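Local coordinates for DNA helicase RecQ (Deinococcus radiodurans, PDB 4Q48), which probably couples ATP hydrolysis to the unwinding of duplex DNA, translocating in the 3'-5' direction, as other RecQ helicases do, at residues 33-38 / 199-204; 133-138 / 169-174; 279-282 / 287-290; 361-366 / 484-489. All coordinates share one frame; numbering follows the deposited sequence.

Contact 1 of 4, residues 33-38 / 199-204; sequences VQQVAE and DAPQFV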
loop_
_atom_site.group_PDB
_atom_site.type_symbol
_atom_site.label_atom_id
_atom_site.label_comp_id
_atom_site.label_asym_id
_atom_site.label_seq_id
_atom_site.Cartn_x
_atom_site.Cartn_y
_atom_site.Cartn_z
ATOM N N VAL A 33 -20.055 3.254 -5.283
ATOM C CA VAL A 33 -21.170 3.870 -4.589
ATOM C C VAL A 33 -22.486 3.151 -4.877
ATOM O O VAL A 33 -23.319 3.007 -3.987
ATOM C CB VAL A 33 -21.285 5.350 -4.936
ATOM C CG1 VAL A 33 -22.647 5.899 -4.528
ATOM C CG2 VAL A 33 -20.185 6.109 -4.238
ATOM N N GLN A 34 -22.653 2.643 -6.094
ATOM C CA GLN A 34 -23.852 1.868 -6.427
ATOM C C GLN A 34 -23.942 0.537 -5.684
ATOM O O GLN A 34 -25.009 0.078 -5.317
ATOM C CB GLN A 34 -23.908 1.609 -7.929
ATOM C CG GLN A 34 -25.224 1.043 -8.414
ATOM C CD GLN A 34 -25.205 0.753 -9.903
ATOM O OE1 GLN A 34 -24.299 0.081 -10.409
ATOM N NE2 GLN A 34 -26.192 1.282 -10.620
ATOM N N GLN A 35 -22.809 -0.061 -5.399
ATOM C CA GLN A 35 -22.817 -1.406 -4.867
ATOM C C GLN A 35 -23.179 -1.355 -3.377
ATOM O O GLN A 35 -23.894 -2.229 -2.871
ATOM C CB GLN A 35 -21.447 -2.054 -5.099
ATOM C CG GLN A 35 -21.019 -3.058 -4.055
ATOM C CD GLN A 35 -21.630 -4.413 -4.279
ATOM O OE1 GLN A 35 -22.160 -4.688 -5.357
ATOM N NE2 GLN A 35 -21.579 -5.268 -3.255
ATOM N N VAL A 36 -22.724 -0.310 -2.687
ATOM C CA VAL A 36 -22.952 -0.193 -1.254
ATOM C C VAL A 36 -24.323 0.446 -1.032
ATOM O O VAL A 36 -24.976 0.187 -0.037
ATOM C CB VAL A 36 -21.833 0.614 -0.557
ATOM C CG1 VAL A 36 -22.006 0.579 0.954
ATOM C CG2 VAL A 36 -20.485 0.006 -0.875
ATOM N N ALA A 37 -24.778 1.274 -1.960
ATOM C CA ALA A 37 -26.088 1.888 -1.778
ATOM C C ALA A 37 -27.218 0.885 -1.986
ATOM O O ALA A 37 -28.230 0.949 -1.293
ATOM C CB ALA A 37 -26.260 3.064 -2.712
ATOM N N GLU A 38 -27.032 -0.066 -2.901
ATOM C CA GLU A 38 -28.027 -1.113 -3.140
ATOM C C GLU A 38 -27.891 -2.234 -2.116
ATOM O O GLU A 38 -28.359 -3.348 -2.348
ATOM C CB GLU A 38 -27.891 -1.701 -4.549
ATOM C CG GLU A 38 -28.319 -0.789 -5.689
ATOM C CD GLU A 38 -28.080 -1.417 -7.077
ATOM O OE1 GLU A 38 -27.218 -2.325 -7.208
ATOM O OE2 GLU A 38 -28.720 -0.963 -8.054
ATOM N N ASP A 199 -16.496 -13.043 -0.460
ATOM C CA ASP A 199 -17.510 -13.131 -1.496
ATOM C C ASP A 199 -17.918 -11.751 -2.032
ATOM O O ASP A 199 -18.784 -11.629 -2.907
ATOM C CB ASP A 199 -18.714 -13.898 -0.941
ATOM C CG ASP A 199 -18.316 -15.262 -0.334
ATOM O OD1 ASP A 199 -17.435 -15.947 -0.911
ATOM O OD2 ASP A 199 -18.878 -15.656 0.721
ATOM N N ALA A 200 -17.267 -10.709 -1.525
ATOM C CA ALA A 200 -17.607 -9.344 -1.914
ATOM C C ALA A 200 -16.799 -8.843 -3.118
ATOM O O ALA A 200 -15.665 -9.270 -3.345
ATOM C CB ALA A 200 -17.422 -8.411 -0.724
ATOM N N PRO A 201 -17.375 -7.917 -3.891
ATOM C CA PRO A 201 -16.526 -7.353 -4.947
ATOM C C PRO A 201 -15.355 -6.582 -4.326
ATOM O O PRO A 201 -15.488 -6.036 -3.223
ATOM C CB PRO A 201 -17.462 -6.388 -5.702
ATOM C CG PRO A 201 -18.816 -6.668 -5.207
ATOM C CD PRO A 201 -18.714 -7.320 -3.858
ATOM N N GLN A 202 -14.205 -6.599 -4.992
ATOM C CA GLN A 202 -13.043 -5.858 -4.514
ATOM C C GLN A 202 -12.735 -4.844 -5.593
ATOM O O GLN A 202 -12.658 -5.184 -6.779
ATOM C CB GLN A 202 -11.848 -6.760 -4.204
ATOM C CG GLN A 202 -10.819 -6.900 -5.312
ATOM C CD GLN A 202 -9.405 -7.042 -4.761
ATOM O OE1 GLN A 202 -9.204 -7.384 -3.584
ATOM N NE2 GLN A 202 -8.419 -6.770 -5.606
ATOM N N PHE A 203 -12.645 -3.584 -5.175
ATOM C CA PHE A 203 -12.452 -2.455 -6.085
ATOM C C PHE A 203 -11.086 -1.790 -5.953
ATOM O O PHE A 203 -10.649 -1.424 -4.852
ATOM C CB PHE A 203 -13.543 -1.412 -5.871
ATOM C CG PHE A 203 -14.928 -1.926 -6.118
ATOM C CD1 PHE A 203 -15.634 -2.560 -5.105
ATOM C CD2 PHE A 203 -15.532 -1.770 -7.355
ATOM C CE1 PHE A 203 -16.912 -3.022 -5.318
ATOM C CE2 PHE A 203 -16.817 -2.226 -7.574
ATOM C CZ PHE A 203 -17.504 -2.849 -6.552
ATOM N N VAL A 204 -10.395 -1.652 -7.074
ATOM C CA VAL A 204 -9.082 -1.041 -7.033
ATOM C C VAL A 204 -9.118 0.210 -7.897
ATOM O O VAL A 204 -9.195 0.121 -9.122
ATOM C CB VAL A 204 -7.996 -2.029 -7.528
ATOM C CG1 VAL A 204 -6.638 -1.386 -7.484
ATOM C CG2 VAL A 204 -7.982 -3.299 -6.664
#
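Gln-35 and Pro-201 meet nearly head-on, the amide of the glutamine and the pyrrolidine ring advancing from opposite directions. The amide presents both its nitrogen and its carbon to the ring: NE2 of Gln-35 lies 3.6 Å from CD of Pro-201, and CD of Gln-35 lies 3.7 Å from CG of Pro-201. The oxygen follows, with OE1 of Gln-35 at 3.9 Å from CG of Pro-201. A bend at chi2 (82°) swings the amide off the line of the aliphatic stem and lays it against the proline CH2 groups. The amide and the ring are in van der Waals contact, while NE2 of Gln-35 is hydrogen-bonded to the backbone oxygen of Asn-41, which helps to hold the amide in this position. This is a helix-on-sheet contact at the margin of the first RecA-like domain. Helix 29-37 packs beside strand 202-204, an outermost strand of the parallel sheet, whose neighbour is strand 42-45. Backbone hydrogen bonds of Pro-201 and Phe-203 with Leu-43, and of Phe-203 also with Leu-45, hold that edge in place. Two residues past the proline, Phe-203 again sends its side chain toward the helix. Its ring comes at the stem of the glutamine obliquely, CZ of Phe-203 being 4.3 Å from CB of Gln-35, and the same ring also touches Glu-31, Ile-32 and Ala-42.

Contact 2 of 4, residues 133-138 / 169-174; sequences LLERAP and ERFPEL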
loop_
_atom_site.group_PDB
_atom_site.type_symbol
_atom_site.label_atom_id
_atom_site.label_comp_id
_atom_site.label_asym_id
_atom_site.label_seq_id
_atom_site.Cartn_x
_atom_site.Cartn_y
_atom_site.Cartn_z
ATOM N N LEU A 133 -27.016 -0.699 21.328
ATOM C CA LEU A 133 -27.633 0.547 20.855
ATOM C C LEU A 133 -27.817 0.499 19.354
ATOM O O LEU A 133 -28.873 0.879 18.808
ATOM C CB LEU A 133 -26.800 1.779 21.174
ATOM C CG LEU A 133 -26.621 2.328 22.587
ATOM C CD1 LEU A 133 -26.261 3.779 22.456
ATOM C CD2 LEU A 133 -27.853 2.181 23.466
ATOM N N LEU A 134 -26.792 -0.005 18.685
ATOM C CA LEU A 134 -26.808 -0.028 17.242
ATOM C C LEU A 134 -27.986 -0.843 16.759
ATOM O O LEU A 134 -28.609 -0.519 15.742
ATOM C CB LEU A 134 -25.488 -0.602 16.733
ATOM C CG LEU A 134 -24.324 0.392 16.897
ATOM C CD1 LEU A 134 -22.991 -0.294 16.721
ATOM C CD2 LEU A 134 -24.466 1.528 15.892
ATOM N N GLU A 135 -28.313 -1.888 17.517
ATOM C CA GLU A 135 -29.399 -2.781 17.150
ATOM C C GLU A 135 -30.730 -2.040 17.177
ATOM O O GLU A 135 -31.639 -2.361 16.392
ATOM C CB GLU A 135 -29.423 -3.991 18.070
ATOM C CG GLU A 135 -28.730 -5.191 17.478
ATOM C CD GLU A 135 -28.595 -6.355 18.457
ATOM O OE1 GLU A 135 -29.104 -6.255 19.587
ATOM O OE2 GLU A 135 -27.943 -7.366 18.101
ATOM N N ARG A 136 -30.821 -1.035 18.056
ATOM C CA ARG A 136 -32.014 -0.189 18.150
ATOM C C ARG A 136 -31.797 1.254 17.627
ATOM O O ARG A 136 -32.485 2.182 18.039
ATOM C CB ARG A 136 -32.542 -0.182 19.609
ATOM C CG ARG A 136 -31.496 0.025 20.712
ATOM C CD ARG A 136 -32.060 -0.274 22.104
ATOM N NE ARG A 136 -31.424 0.433 23.230
ATOM C CZ ARG A 136 -31.729 1.673 23.619
ATOM N NH1 ARG A 136 -32.677 2.354 23.001
ATOM N NH2 ARG A 136 -31.108 2.226 24.650
ATOM N N ALA A 137 -30.862 1.424 16.694
ATOM C CA ALA A 137 -30.646 2.715 16.024
ATOM C C ALA A 137 -30.755 2.562 14.506
ATOM O O ALA A 137 -30.478 1.492 13.956
ATOM C CB ALA A 137 -29.299 3.289 16.397
ATOM N N PRO A 138 -31.180 3.629 13.813
ATOM C CA PRO A 138 -31.375 3.505 12.369
ATOM C C PRO A 138 -30.040 3.550 11.656
ATOM O O PRO A 138 -29.448 4.622 11.517
ATOM C CB PRO A 138 -32.233 4.708 12.032
ATOM C CG PRO A 138 -31.944 5.684 13.094
ATOM C CD PRO A 138 -31.642 4.926 14.322
ATOM N N GLU A 169 -21.401 -10.683 12.156
ATOM C CA GLU A 169 -22.229 -11.566 12.987
ATOM C C GLU A 169 -23.527 -10.917 13.420
ATOM O O GLU A 169 -24.605 -11.318 13.010
ATOM C CB GLU A 169 -21.478 -12.018 14.234
ATOM C CG GLU A 169 -20.880 -13.408 14.136
ATOM C CD GLU A 169 -19.641 -13.569 15.003
ATOM O OE1 GLU A 169 -18.500 -13.483 14.461
ATOM O OE2 GLU A 169 -19.816 -13.768 16.230
ATOM N N ARG A 170 -23.412 -9.871 14.223
ATOM C CA ARG A 170 -24.574 -9.278 14.854
ATOM C C ARG A 170 -25.407 -8.446 13.892
ATOM O O ARG A 170 -26.573 -8.151 14.185
ATOM C CB ARG A 170 -24.148 -8.477 16.090
ATOM C CG ARG A 170 -23.975 -9.426 17.271
ATOM C CD ARG A 170 -23.627 -8.781 18.580
ATOM N NE ARG A 170 -24.753 -8.051 19.117
ATOM C CZ ARG A 170 -24.771 -7.477 20.315
ATOM N NH1 ARG A 170 -23.718 -7.555 21.113
ATOM N NH2 ARG A 170 -25.846 -6.808 20.715
ATOM N N PHE A 171 -24.831 -8.094 12.745
ATOM C CA PHE A 171 -25.535 -7.300 11.736
ATOM C C PHE A 171 -25.307 -7.813 10.331
ATOM O O PHE A 171 -24.735 -7.101 9.515
ATOM C CB PHE A 171 -25.091 -5.829 11.782
ATOM C CG PHE A 171 -25.090 -5.236 13.157
ATOM C CD1 PHE A 171 -23.979 -5.337 13.961
ATOM C CD2 PHE A 171 -26.212 -4.592 13.641
ATOM C CE1 PHE A 171 -23.986 -4.806 15.217
ATOM C CE2 PHE A 171 -26.232 -4.064 14.888
ATOM C CZ PHE A 171 -25.121 -4.163 15.685
ATOM N N PRO A 172 -25.752 -9.044 10.034
ATOM C CA PRO A 172 -25.545 -9.606 8.691
ATOM C C PRO A 172 -26.250 -8.809 7.604
ATOM O O PRO A 172 -25.771 -8.675 6.481
ATOM C CB PRO A 172 -26.157 -11.002 8.795
ATOM C CG PRO A 172 -26.199 -11.300 10.259
ATOM C CD PRO A 172 -26.456 -9.987 10.916
ATOM N N GLU A 173 -27.411 -8.284 7.955
ATOM C CA GLU A 173 -28.276 -7.641 6.984
ATOM C C GLU A 173 -27.775 -6.271 6.562
ATOM O O GLU A 173 -28.173 -5.777 5.509
ATOM C CB GLU A 173 -29.702 -7.550 7.548
ATOM C CG GLU A 173 -29.905 -6.429 8.561
ATOM C CD GLU A 173 -29.206 -6.674 9.911
ATOM O OE1 GLU A 173 -28.635 -7.786 10.135
ATOM O OE2 GLU A 173 -29.244 -5.732 10.756
ATOM N N LEU A 174 -26.935 -5.640 7.384
ATOM C CA LEU A 174 -26.368 -4.325 7.037
ATOM C C LEU A 174 -25.099 -4.429 6.187
ATOM O O LEU A 174 -24.236 -5.276 6.450
ATOM C CB LEU A 174 -26.069 -3.522 8.298
ATOM C CG LEU A 174 -27.289 -3.127 9.139
ATOM C CD1 LEU A 174 -26.859 -2.332 10.361
ATOM C CD2 LEU A 174 -28.344 -2.379 8.337
#
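Glu-135 reaches Arg-170 by a chain extended beyond CG (chi2 173°), whereas Arg-170 bends at chi3 (71°) to turn its guanidinium across the path of the carboxylate. The two side chains cross at about a right angle, and their flat groups are tilted 59° apart. The carboxylate comes up at the guanidinium edge, where three long, weak hydrogen bonds make up a loose salt bridge. OE2 of Glu-135 is 3.4 Å from NE of Arg-170 and 3.4 Å from NH2 of Arg-170, while OE1 of Glu-135 lies 3.5 Å from that same NH2. The arginine has a stronger partner in Asp-132, so two acidic side chains, Asp-132 and Glu-135, probably share its charge. In the first RecA-like domain the C-terminal ends of helices 128-135 and 165-170 meet beside strand 139-145 of the parallel sheet. Beneath the charges the contact turns apolar. Phe-171, where the chain leaves helix 165-170, receives CB of Leu-134 at 3.7 Å from its CZ. CG of Glu-135 stands 3.8 Å from CE2 of Phe-171, both approaches being oblique to the ring. Phe-142 of central strand 139-145 meets the phenylalanine with its own ring.

Contact 3 of 4, residues 279-282 / 287-290; sequences QERF and GVIV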
loop_
_atom_site.group_PDB
_atom_site.type_symbol
_atom_site.label_atom_id
_atom_site.label_comp_id
_atom_site.label_asym_id
_atom_site.label_seq_id
_atom_site.Cartn_x
_atom_site.Cartn_y
_atom_site.Cartn_z
ATOM N N GLN A 279 7.273 24.324 7.799
ATOM C CA GLN A 279 6.117 24.073 6.956
ATOM C C GLN A 279 5.741 25.324 6.168
ATOM O O GLN A 279 5.708 25.280 4.949
ATOM C CB GLN A 279 4.907 23.616 7.770
ATOM C CG GLN A 279 5.023 22.270 8.436
ATOM C CD GLN A 279 3.650 21.701 8.742
ATOM O OE1 GLN A 279 2.678 22.012 8.051
ATOM N NE2 GLN A 279 3.560 20.873 9.781
ATOM N N GLU A 280 5.537 26.450 6.849
ATOM C CA GLU A 280 5.139 27.680 6.156
ATOM C C GLU A 280 6.159 28.119 5.092
ATOM O O GLU A 280 5.770 28.446 3.971
ATOM C CB GLU A 280 4.907 28.837 7.149
ATOM C CG GLU A 280 3.609 28.755 7.986
ATOM C CD GLU A 280 2.419 28.144 7.238
ATOM O OE1 GLU A 280 1.999 28.705 6.202
ATOM O OE2 GLU A 280 1.889 27.104 7.699
ATOM N N ARG A 281 7.451 28.096 5.401
ATOM C CA ARG A 281 8.415 28.502 4.379
ATOM C C ARG A 281 8.314 27.624 3.124
ATOM O O ARG A 281 8.422 28.112 1.993
ATOM C CB ARG A 281 9.842 28.479 4.917
ATOM C CG ARG A 281 10.234 29.706 5.701
ATOM C CD ARG A 281 11.734 29.972 5.527
ATOM N NE ARG A 281 12.101 30.170 4.125
ATOM C CZ ARG A 281 13.358 30.225 3.674
ATOM N NH1 ARG A 281 14.378 30.085 4.520
ATOM N NH2 ARG A 281 13.604 30.412 2.377
ATOM N N PHE A 282 8.092 26.334 3.332
ATOM C CA PHE A 282 7.889 25.421 2.227
ATOM C C PHE A 282 6.561 25.734 1.536
ATOM O O PHE A 282 6.510 25.870 0.320
ATOM C CB PHE A 282 7.921 23.970 2.717
ATOM C CG PHE A 282 8.056 22.951 1.613
ATOM C CD1 PHE A 282 9.007 23.111 0.607
ATOM C CD2 PHE A 282 7.250 21.817 1.590
ATOM C CE1 PHE A 282 9.138 22.171 -0.403
ATOM C CE2 PHE A 282 7.375 20.877 0.587
ATOM C CZ PHE A 282 8.321 21.059 -0.418
ATOM N N GLY A 287 10.701 27.575 -4.488
ATOM C CA GLY A 287 12.056 27.092 -4.617
ATOM C C GLY A 287 12.735 26.723 -3.324
ATOM O O GLY A 287 13.957 26.778 -3.265
ATOM N N VAL A 288 11.959 26.368 -2.300
ATOM C CA VAL A 288 12.515 25.822 -1.061
ATOM C C VAL A 288 12.611 24.266 -1.040
ATOM O O VAL A 288 11.678 23.571 -1.423
ATOM C CB VAL A 288 11.709 26.312 0.161
ATOM C CG1 VAL A 288 11.870 25.379 1.365
ATOM C CG2 VAL A 288 12.096 27.753 0.503
ATOM N N ILE A 289 13.761 23.729 -0.645
ATOM C CA ILE A 289 13.923 22.282 -0.473
ATOM C C ILE A 289 13.937 21.836 0.987
ATOM O O ILE A 289 14.767 22.304 1.762
ATOM C CB ILE A 289 15.227 21.793 -1.092
ATOM C CG1 ILE A 289 15.205 22.004 -2.610
ATOM C CG2 ILE A 289 15.454 20.349 -0.724
ATOM C CD1 ILE A 289 16.458 21.577 -3.291
ATOM N N VAL A 290 13.049 20.917 1.363
ATOM C CA VAL A 290 13.009 20.435 2.745
ATOM C C VAL A 290 13.730 19.084 2.859
ATOM O O VAL A 290 13.572 18.219 1.993
ATOM C CB VAL A 290 11.546 20.269 3.261
ATOM C CG1 VAL A 290 11.510 19.508 4.577
ATOM C CG2 VAL A 290 10.856 21.610 3.425
#
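Phe-282 and the valines Val-288 and Val-290 close the second half of a beta-alpha-beta unit, made of strand 263-266, helix 272-284 and strand 289-292, in the second RecA-like domain of the helicase. The chain turns back after the helix and enters the parallel sheet within a few residues, so the last turns of the helix pack on the very strand that follows them. The buried part centres on the phenylalanine ring. Its CG lies anti to the backbone N (chi1 -166°), which drops the ring toward the sheet, and CG2 of Val-290 settles over one face in a CH-pi contact. That methyl lies 3.9 Å from the ring centroid, 25° off the normal and displaced toward the rim. CG1 of Val-288 adds a second apolar touch, 3.7 Å from CD1 of Phe-282. Ala-238 and Ile-240 of the adjoining strand 238-242, and Val-305 one strand further on, also touch the ring. At the partly exposed outer side the contact is sparser and polar. Arg-281 arrives across Val-288 at about a right angle, and only its NH2 meets the valine, 3.6 Å from CG2 of Val-288 and oblique to the guanidinium. The guanidinium is engaged chiefly by salt bridges to Asp-262 and Glu-285. Back at the ring, the edge is met in plane by a backbone carbonyl, with O of Val-288 3.1 Å from CE1 of Phe-282.

Contact 4 of 4, residues 361-366 / 484-489; sequences VKRVEA and SADDHF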
loop_
_atom_site.group_PDB
_atom_site.type_symbol
_atom_site.label_atom_id
_atom_site.label_comp_id
_atom_site.label_asym_id
_atom_site.label_seq_id
_atom_site.Cartn_x
_atom_site.Cartn_y
_atom_site.Cartn_z
ATOM N N VAL A 361 6.531 -9.730 13.451
ATOM C CA VAL A 361 7.001 -8.426 13.015
ATOM C C VAL A 361 8.327 -8.575 12.254
ATOM O O VAL A 361 8.574 -7.872 11.270
ATOM C CB VAL A 361 7.161 -7.468 14.196
ATOM C CG1 VAL A 361 7.658 -6.100 13.717
ATOM C CG2 VAL A 361 5.835 -7.334 14.907
ATOM N N LYS A 362 9.175 -9.490 12.718
ATOM C CA LYS A 362 10.397 -9.859 12.001
ATOM C C LYS A 362 10.070 -10.504 10.647
ATOM O O LYS A 362 10.836 -10.381 9.684
ATOM C CB LYS A 362 11.253 -10.819 12.835
ATOM C CG LYS A 362 12.144 -10.144 13.835
ATOM C CD LYS A 362 13.205 -11.103 14.319
ATOM C CE LYS A 362 14.388 -10.345 14.864
ATOM N NZ LYS A 362 13.881 -9.227 15.700
ATOM N N ARG A 363 8.951 -11.220 10.603
ATOM C CA ARG A 363 8.507 -11.873 9.396
ATOM C C ARG A 363 7.985 -10.852 8.392
ATOM O O ARG A 363 8.326 -10.904 7.211
ATOM C CB ARG A 363 7.430 -12.901 9.715
ATOM C CG ARG A 363 6.931 -13.641 8.490
ATOM C CD ARG A 363 6.118 -14.870 8.851
ATOM N NE ARG A 363 5.600 -15.531 7.653
ATOM C CZ ARG A 363 4.542 -16.338 7.642
ATOM N NH1 ARG A 363 3.878 -16.589 8.768
ATOM N NH2 ARG A 363 4.145 -16.898 6.506
ATOM N N VAL A 364 7.169 -9.922 8.873
ATOM C CA VAL A 364 6.654 -8.834 8.060
ATOM C C VAL A 364 7.776 -7.929 7.531
ATOM O O VAL A 364 7.832 -7.667 6.329
ATOM C CB VAL A 364 5.609 -7.991 8.864
ATOM C CG1 VAL A 364 5.306 -6.643 8.198
ATOM C CG2 VAL A 364 4.332 -8.785 9.040
ATOM N N GLU A 365 8.670 -7.467 8.408
ATOM C CA GLU A 365 9.758 -6.563 8.005
ATOM C C GLU A 365 10.677 -7.190 6.923
ATOM O O GLU A 365 11.267 -6.489 6.107
ATOM C CB GLU A 365 10.596 -6.123 9.222
ATOM C CG GLU A 365 9.876 -5.225 10.266
ATOM C CD GLU A 365 9.272 -3.920 9.694
ATOM O OE1 GLU A 365 9.902 -3.270 8.823
ATOM O OE2 GLU A 365 8.154 -3.535 10.127
ATOM N N ALA A 366 10.785 -8.510 6.913
ATOM C CA ALA A 366 11.638 -9.184 5.955
ATOM C C ALA A 366 10.993 -9.259 4.569
ATOM O O ALA A 366 11.696 -9.242 3.551
ATOM C CB ALA A 366 11.988 -10.591 6.450
ATOM N N SER A 484 3.467 -18.377 -4.826
ATOM C CA SER A 484 3.065 -17.877 -3.527
ATOM C C SER A 484 3.623 -18.880 -2.546
ATOM O O SER A 484 3.561 -20.099 -2.780
ATOM C CB SER A 484 1.551 -17.763 -3.419
ATOM O OG SER A 484 1.201 -16.968 -2.318
ATOM N N ALA A 485 4.236 -18.382 -1.481
ATOM C CA ALA A 485 4.933 -19.287 -0.584
ATOM C C ALA A 485 4.085 -19.714 0.579
ATOM O O ALA A 485 3.717 -20.863 0.673
ATOM C CB ALA A 485 6.211 -18.668 -0.073
ATOM N N ASP A 486 3.715 -18.762 1.421
ATOM C CA ASP A 486 3.509 -19.029 2.848
ATOM C C ASP A 486 2.564 -20.178 3.277
ATOM O O ASP A 486 2.097 -20.226 4.421
ATOM C CB ASP A 486 3.124 -17.699 3.504
ATOM C CG ASP A 486 4.271 -16.661 3.413
ATOM O OD1 ASP A 486 5.331 -16.872 4.074
ATOM O OD2 ASP A 486 4.123 -15.673 2.643
ATOM N N ASP A 487 2.323 -21.113 2.360
ATOM C CA ASP A 487 2.414 -22.516 2.714
ATOM C C ASP A 487 3.802 -22.588 3.341
ATOM O O ASP A 487 4.718 -21.866 2.941
ATOM C CB ASP A 487 2.291 -23.422 1.499
ATOM C CG ASP A 487 2.239 -24.886 1.870
ATOM O OD1 ASP A 487 2.978 -25.282 2.787
ATOM O OD2 ASP A 487 1.474 -25.649 1.237
ATOM N N HIS A 488 4.004 -23.438 4.330
ATOM C CA HIS A 488 5.291 -23.369 5.011
ATOM C C HIS A 488 6.444 -24.013 4.242
ATOM O O HIS A 488 6.827 -25.186 4.396
ATOM C CB HIS A 488 5.082 -23.817 6.426
ATOM C CG HIS A 488 4.179 -22.854 7.128
ATOM N ND1 HIS A 488 4.052 -21.550 6.691
ATOM C CD2 HIS A 488 3.301 -22.996 8.149
ATOM C CE1 HIS A 488 3.166 -20.918 7.438
ATOM N NE2 HIS A 488 2.695 -21.772 8.331
ATOM N N PHE A 489 6.904 -23.126 3.354
ATOM C CA PHE A 489 7.950 -23.263 2.357
ATOM C C PHE A 489 7.506 -24.035 1.136
ATOM O O PHE A 489 8.273 -24.170 0.181
ATOM C CB PHE A 489 9.175 -23.927 3.002
ATOM C CG PHE A 489 9.634 -23.210 4.217
ATOM C CD1 PHE A 489 9.768 -21.824 4.197
ATOM C CD2 PHE A 489 9.830 -23.886 5.404
ATOM C CE1 PHE A 489 10.137 -21.134 5.315
ATOM C CE2 PHE A 489 10.212 -23.191 6.534
ATOM C CZ PHE A 489 10.360 -21.810 6.482
#
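The guanidinium of Arg-363 meets Asp-486 at its edge, with OD1 of the aspartate only 5° out of the guanidinium plane and CB of Asp-486 also at that edge. The carboxylate is turned differently: its plane is inclined 60° to the guanidinium, and the arginine nitrogen reaches OD1 from above the carboxylate, 57° out of plane. His-488 turns the edge of its imidazole to the same nitrogen, CE1 of His-488 being 4.2 Å from NH2 of Arg-363, while relative to the guanidinium this approach is oblique. Arg-363 runs straight out from helix 359-376, extended from CG to NE, and the aspartate comes from the opposite direction. One hydrogen bond results, 2.7 Å from NH2 of Arg-363 to OD1 of Asp-486, and it is part of a salt bridge. The helix belongs to the RecQ zinc-binding region and the loop 484-489 to the winged-helix RQC domain, so the bond spans two parts of the catalytic core. Asp-486 offers its other oxygen, OD2, to Arg-186 of the first RecA-like domain, and Arg-363 also touches Trp-153, in what corresponds to the aromatic-rich loop of RecQ helicases. A carboxylate whose two oxygens each have an arginine partner would be expected to stay ionised. A surface contact resting mainly on charge, with little apolar burial, is consistent with an RQC domain that can shift against the rest.

The four contacts sample successive parts of the catalytic core. Contacts 1 and 2 both belong to the first RecA-like domain, their centres 20 Å apart on the same side of the chain's centre, and contact 2 falls within the chain span that contact 1 brackets. Contact 3 repeats the helix-on-sheet theme in the second RecA-like domain, with its centre 41 Å from that of contact 1. Contact 4, across the chain's centre from contact 3 and 40 Å from it, reaches from the zinc-binding region to the RQC domain. Contact 1 is near the nucleotide site: the side chain of Phe-203 is about 8 Å from that of Gln-29, an ADP-binding residue, although no nucleotide is bound here. The others lie away from the nucleotide and zinc sites.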